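Local coordinates for protein VP1 (Polyomavirus HPyV7, PDB 4PCH) that forms the pentameric building blocks of the polyomavirus outer capsid and probably takes part in attachment to host cells, at residues Ile113-Pro127 and Phe222-Thr236. Numbering follows the deposited sequence.
Sequences IEGTQLYFWACGGGP and FGSVYLTSADMVGMT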
loop_
_atom_site.group_PDB
_atom_site.type_symbol
_atom_site.label_atom_id
_atom_site.label_comp_id
_atom_site.label_asym_id
_atom_site.label_seq_id
_atom_site.Cartn_x
_atom_site.Cartn_y
_atom_site.Cartn_z
ATOM N N ILE B 113 8.155 2.209 17.971
ATOM C CA ILE B 113 7.281 1.043 18.095
ATOM C C ILE B 113 7.452 0.154 16.886
ATOM O O ILE B 113 7.485 0.645 15.756
ATOM C CB ILE B 113 5.802 1.453 18.181
ATOM C CG1 ILE B 113 5.578 2.418 19.351
ATOM C CG2 ILE B 113 4.911 0.225 18.261
ATOM C CD1 ILE B 113 5.865 1.825 20.716
ATOM N N GLU B 114 7.532 -1.154 17.088
ATOM C CA GLU B 114 7.503 -2.087 15.969
ATOM C C GLU B 114 7.044 -3.453 16.426
ATOM O O GLU B 114 7.069 -3.755 17.602
ATOM C CB GLU B 114 8.872 -2.226 15.259
ATOM C CG GLU B 114 10.024 -2.662 16.171
ATOM C CD GLU B 114 10.497 -1.563 17.132
ATOM O OE1 GLU B 114 10.761 -0.446 16.655
ATOM O OE2 GLU B 114 10.622 -1.809 18.361
ATOM N N GLY B 115 6.663 -4.270 15.462
ATOM C CA GLY B 115 6.303 -5.658 15.729
ATOM C C GLY B 115 4.886 -6.000 15.339
ATOM O O GLY B 115 4.291 -5.373 14.473
ATOM N N THR B 116 4.388 -7.059 15.946
ATOM C CA THR B 116 3.100 -7.656 15.564
ATOM C C THR B 116 1.963 -6.749 16.032
ATOM O O THR B 116 2.035 -6.142 17.102
ATOM C CB THR B 116 3.051 -9.107 16.126
ATOM O OG1 THR B 116 3.894 -9.929 15.315
ATOM C CG2 THR B 116 1.662 -9.697 16.128
ATOM N N GLN B 117 0.904 -6.660 15.226
ATOM C CA GLN B 117 -0.161 -5.692 15.444
ATOM C C GLN B 117 -1.534 -6.341 15.235
ATOM O O GLN B 117 -1.674 -7.305 14.481
ATOM C CB GLN B 117 -0.041 -4.512 14.456
ATOM C CG GLN B 117 1.317 -3.825 14.470
ATOM C CD GLN B 117 1.666 -3.140 13.176
ATOM O OE1 GLN B 117 0.889 -2.337 12.643
ATOM N NE2 GLN B 117 2.894 -3.395 12.682
ATOM N N LEU B 118 -2.524 -5.725 15.883
ATOM C CA LEU B 118 -3.937 -6.039 15.677
ATOM C C LEU B 118 -4.733 -4.762 15.820
ATOM O O LEU B 118 -4.570 -4.054 16.813
ATOM C CB LEU B 118 -4.419 -7.056 16.691
ATOM C CG LEU B 118 -5.941 -7.301 16.781
ATOM C CD1 LEU B 118 -6.459 -7.887 15.467
ATOM C CD2 LEU B 118 -6.329 -8.158 17.976
ATOM N N TYR B 119 -5.604 -4.502 14.846
ATOM C CA TYR B 119 -6.551 -3.366 14.909
ATOM C C TYR B 119 -7.932 -3.942 14.684
ATOM O O TYR B 119 -8.196 -4.498 13.634
ATOM C CB TYR B 119 -6.204 -2.318 13.884
ATOM C CG TYR B 119 -4.751 -1.912 13.966
ATOM C CD1 TYR B 119 -4.322 -1.015 14.927
ATOM C CD2 TYR B 119 -3.802 -2.454 13.115
ATOM C CE1 TYR B 119 -2.984 -0.664 15.046
ATOM C CE2 TYR B 119 -2.471 -2.084 13.199
ATOM C CZ TYR B 119 -2.062 -1.204 14.184
ATOM O OH TYR B 119 -0.746 -0.845 14.319
ATOM N N PHE B 120 -8.770 -3.880 15.710
ATOM C CA PHE B 120 -10.071 -4.572 15.655
ATOM C C PHE B 120 -11.163 -3.722 16.246
ATOM O O PHE B 120 -10.959 -3.102 17.289
ATOM C CB PHE B 120 -10.007 -5.899 16.420
ATOM C CG PHE B 120 -11.317 -6.624 16.495
ATOM C CD1 PHE B 120 -11.662 -7.556 15.525
ATOM C CD2 PHE B 120 -12.190 -6.398 17.562
ATOM C CE1 PHE B 120 -12.875 -8.236 15.576
ATOM C CE2 PHE B 120 -13.397 -7.053 17.622
ATOM C CZ PHE B 120 -13.752 -7.963 16.625
ATOM N N TRP B 121 -12.329 -3.704 15.588
ATOM C CA TRP B 121 -13.512 -3.131 16.210
ATOM C C TRP B 121 -14.734 -3.992 15.892
ATOM O O TRP B 121 -14.788 -4.706 14.865
ATOM C CB TRP B 121 -13.736 -1.659 15.785
ATOM C CG TRP B 121 -13.979 -1.490 14.329
ATOM C CD1 TRP B 121 -13.057 -1.112 13.376
ATOM C CD2 TRP B 121 -15.221 -1.687 13.630
ATOM N NE1 TRP B 121 -13.649 -1.099 12.143
ATOM C CE2 TRP B 121 -14.972 -1.442 12.266
ATOM C CE3 TRP B 121 -16.512 -2.065 14.025
ATOM C CZ2 TRP B 121 -15.965 -1.561 11.288
ATOM C CZ3 TRP B 121 -17.504 -2.173 13.066
ATOM C CH2 TRP B 121 -17.220 -1.926 11.700
ATOM N N ALA B 122 -15.712 -3.907 16.783
ATOM C CA ALA B 122 -17.035 -4.514 16.602
ATOM C C ALA B 122 -18.105 -3.664 17.254
ATOM O O ALA B 122 -17.873 -2.986 18.258
ATOM C CB ALA B 122 -17.091 -5.948 17.122
ATOM N N CYS B 123 -19.290 -3.704 16.629
ATOM C CA CYS B 123 -20.493 -3.051 17.094
ATOM C C CYS B 123 -21.679 -3.969 16.877
ATOM O O CYS B 123 -21.928 -4.437 15.755
ATOM C CB CYS B 123 -20.686 -1.739 16.325
ATOM S SG CYS B 123 -22.180 -0.835 16.776
ATOM N N GLY B 124 -22.433 -4.241 17.937
ATOM C CA GLY B 124 -23.531 -5.175 17.852
ATOM C C GLY B 124 -24.617 -4.966 18.897
ATOM O O GLY B 124 -24.522 -4.097 19.765
ATOM N N GLY B 125 -25.660 -5.782 18.787
ATOM C CA GLY B 125 -26.786 -5.738 19.685
ATOM C C GLY B 125 -26.640 -6.657 20.891
ATOM O O GLY B 125 -27.551 -6.758 21.703
ATOM N N GLY B 126 -25.496 -7.330 20.975
ATOM C CA GLY B 126 -25.127 -8.145 22.131
ATOM C C GLY B 126 -23.639 -8.386 22.027
ATOM O O GLY B 126 -22.986 -7.859 21.118
ATOM N N PRO B 127 -23.077 -9.170 22.947
ATOM C CA PRO B 127 -21.608 -9.351 22.926
ATOM C C PRO B 127 -21.111 -10.091 21.711
ATOM O O PRO B 127 -21.825 -10.887 21.122
ATOM C CB PRO B 127 -21.313 -10.175 24.198
ATOM C CG PRO B 127 -22.588 -10.375 24.889
ATOM C CD PRO B 127 -23.720 -9.746 24.137
ATOM N N PHE B 222 -32.034 -5.231 23.051
ATOM C CA PHE B 222 -31.944 -5.286 24.513
ATOM C C PHE B 222 -31.840 -3.902 25.135
ATOM O O PHE B 222 -31.686 -3.811 26.351
ATOM C CB PHE B 222 -30.735 -6.120 24.979
ATOM C CG PHE B 222 -30.699 -7.529 24.447
ATOM C CD1 PHE B 222 -31.844 -8.226 24.146
ATOM C CD2 PHE B 222 -29.475 -8.176 24.310
ATOM C CE1 PHE B 222 -31.785 -9.532 23.683
ATOM C CE2 PHE B 222 -29.412 -9.477 23.864
ATOM C CZ PHE B 222 -30.555 -10.151 23.547
ATOM N N GLY B 223 -31.837 -2.846 24.311
ATOM C CA GLY B 223 -31.780 -1.462 24.802
ATOM C C GLY B 223 -30.394 -0.880 25.015
ATOM O O GLY B 223 -30.235 0.203 25.597
ATOM N N SER B 224 -29.379 -1.594 24.538
ATOM C CA SER B 224 -28.007 -1.152 24.619
ATOM C C SER B 224 -27.295 -1.511 23.332
ATOM O O SER B 224 -27.723 -2.408 22.624
ATOM C CB SER B 224 -27.246 -1.873 25.744
ATOM O OG SER B 224 -27.790 -1.646 27.010
ATOM N N VAL B 225 -26.180 -0.829 23.090
ATOM C CA VAL B 225 -25.275 -1.167 21.987
ATOM C C VAL B 225 -23.970 -1.676 22.604
ATOM O O VAL B 225 -23.503 -1.157 23.621
ATOM C CB VAL B 225 -25.084 0.004 21.013
ATOM C CG1 VAL B 225 -24.473 1.216 21.667
ATOM C CG2 VAL B 225 -24.242 -0.416 19.812
ATOM N N TYR B 226 -23.398 -2.700 21.973
ATOM C CA TYR B 226 -22.254 -3.429 22.496
ATOM C C TYR B 226 -21.091 -3.102 21.578
ATOM O O TYR B 226 -21.209 -3.289 20.356
ATOM C CB TYR B 226 -22.515 -4.942 22.480
ATOM C CG TYR B 226 -23.581 -5.362 23.488
ATOM C CD1 TYR B 226 -24.894 -4.997 23.303
ATOM C CD2 TYR B 226 -23.256 -6.092 24.621
ATOM C CE1 TYR B 226 -25.869 -5.340 24.224
ATOM C CE2 TYR B 226 -24.214 -6.450 25.542
ATOM C CZ TYR B 226 -25.530 -6.060 25.339
ATOM O OH TYR B 226 -26.517 -6.386 26.226
ATOM N N LEU B 227 -20.039 -2.541 22.168
ATOM C CA LEU B 227 -18.801 -2.172 21.458
ATOM C C LEU B 227 -17.674 -3.037 21.939
ATOM O O LEU B 227 -17.557 -3.289 23.133
ATOM C CB LEU B 227 -18.470 -0.708 21.729
ATOM C CG LEU B 227 -19.561 0.279 21.288
ATOM C CD1 LEU B 227 -19.179 1.679 21.712
ATOM C CD2 LEU B 227 -19.852 0.181 19.793
ATOM N N THR B 228 -16.813 -3.459 21.009
ATOM C CA THR B 228 -15.658 -4.297 21.345
ATOM C C THR B 228 -14.480 -3.774 20.526
ATOM O O THR B 228 -14.669 -3.369 19.389
ATOM C CB THR B 228 -15.910 -5.788 21.039
ATOM O OG1 THR B 228 -17.169 -6.201 21.592
ATOM C CG2 THR B 228 -14.814 -6.679 21.629
ATOM N N SER B 229 -13.290 -3.725 21.131
ATOM C CA SER B 229 -12.127 -3.283 20.364
ATOM C C SER B 229 -10.843 -3.917 20.848
ATOM O O SER B 229 -10.783 -4.456 21.941
ATOM C CB SER B 229 -12.017 -1.754 20.368
ATOM O OG SER B 229 -11.669 -1.235 21.624
ATOM N N ALA B 230 -9.813 -3.884 19.994
ATOM C CA ALA B 230 -8.461 -4.192 20.422
ATOM C C ALA B 230 -7.526 -3.538 19.441
ATOM O O ALA B 230 -7.706 -3.671 18.210
ATOM C CB ALA B 230 -8.226 -5.692 20.434
ATOM N N ASP B 231 -6.530 -2.845 19.972
ATOM C CA ASP B 231 -5.569 -2.111 19.163
ATOM C C ASP B 231 -4.177 -2.286 19.745
ATOM O O ASP B 231 -3.787 -1.600 20.686
ATOM C CB ASP B 231 -5.972 -0.638 19.065
ATOM C CG ASP B 231 -7.235 -0.449 18.251
ATOM O OD1 ASP B 231 -7.172 -0.496 16.978
ATOM O OD2 ASP B 231 -8.323 -0.345 18.867
ATOM N N MET B 232 -3.463 -3.259 19.199
ATOM C CA MET B 232 -2.067 -3.514 19.548
ATOM C C MET B 232 -1.226 -2.928 18.435
ATOM O O MET B 232 -1.290 -3.397 17.306
ATOM C CB MET B 232 -1.802 -5.007 19.659
ATOM C CG MET B 232 -0.321 -5.284 19.950
ATOM S SD MET B 232 0.046 -6.985 20.379
ATOM C CE MET B 232 -0.495 -7.820 18.910
ATOM N N VAL B 233 -0.533 -1.844 18.755
ATOM C CA VAL B 233 0.253 -1.100 17.784
ATOM C C VAL B 233 1.629 -1.726 17.584
ATOM O O VAL B 233 2.243 -1.520 16.553
ATOM C CB VAL B 233 0.386 0.393 18.188
ATOM C CG1 VAL B 233 1.009 1.200 17.069
ATOM C CG2 VAL B 233 -0.945 1.005 18.545
ATOM N N GLY B 234 2.098 -2.515 18.555
ATOM C CA GLY B 234 3.355 -3.265 18.429
ATOM C C GLY B 234 3.985 -3.443 19.789
ATOM O O GLY B 234 3.255 -3.505 20.791
ATOM N N MET B 235 5.310 -3.521 19.836
ATOM C CA MET B 235 6.031 -3.581 21.113
ATOM C C MET B 235 6.986 -2.384 21.282
ATOM O O MET B 235 7.328 -1.672 20.314
ATOM C CB MET B 235 6.761 -4.915 21.257
ATOM C CG MET B 235 5.808 -6.105 21.441
ATOM S SD MET B 235 6.782 -7.606 21.755
ATOM C CE MET B 235 6.525 -7.680 23.539
ATOM N N THR B 236 7.437 -2.206 22.517
ATOM C CA THR B 236 8.248 -1.067 22.913
ATOM C C THR B 236 9.236 -1.434 23.996
ATOM O O THR B 236 9.013 -2.373 24.760
ATOM C CB THR B 236 7.351 0.115 23.403
ATOM O OG1 THR B 236 8.172 1.276 23.639
ATOM C CG2 THR B 236 6.572 -0.224 24.650
HETATM O O HOH W 1 -29.233 -4.632 22.231
#
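A water is gripped three ways where the strands end: it donates to Gly125 O (2.8 Å) and to Ser224 O, and accepts from Phe222 N, tying the turn after one strand to the start of the other. Beside it Gly126 CA lies 3.3 Å above the plane of the Tyr226 ring, over its centre, in a CH-pi contact. Pro127 runs alongside the same ring, Pro127 CD 3.6 Å from Tyr226 CE2. Between Leu118-Met232 and Gly124-Tyr226 the backbones pair as a regular antiparallel ladder, two neighbouring strands of the VP1 jelly roll, with strand 184-191 on the far side of 117-124. On one face the small Ala122, Thr228 and Ala230 fit beside bulky Leu118 and Phe120; Leu118 CD2 rests 4.0 Å from Ala230 CB, and the Phe120 ring meets Tyr61 edge-to-face. Met232 runs extended until chi3 (60°) bends it, bringing Met232 CE 3.5 Å from Thr116 O. On the other face Asp231 OD1 meets the edge of the Tyr119 ring, 3.5 Å from Tyr119 CD1, the two planes 43° apart; Arg260 balances this buried carboxylate through a salt bridge. The Tyr119 hydroxyl donates to Gln117 OE1 (2.8 Å), while Gln117 NE2 donates to Gly115 O in the amide plane, two bonds that fix the amide's rotation. Val233 and Gly234 form a classic bulge against strand 253-271. Separately, the register shifts by one residue before Glu114 pairs with Met235. Glycine suits phi 150° at Gly234, whose CA makes a C-H...O contact with Thr116 O (3.4 Å) and packs against Ile113 CG2.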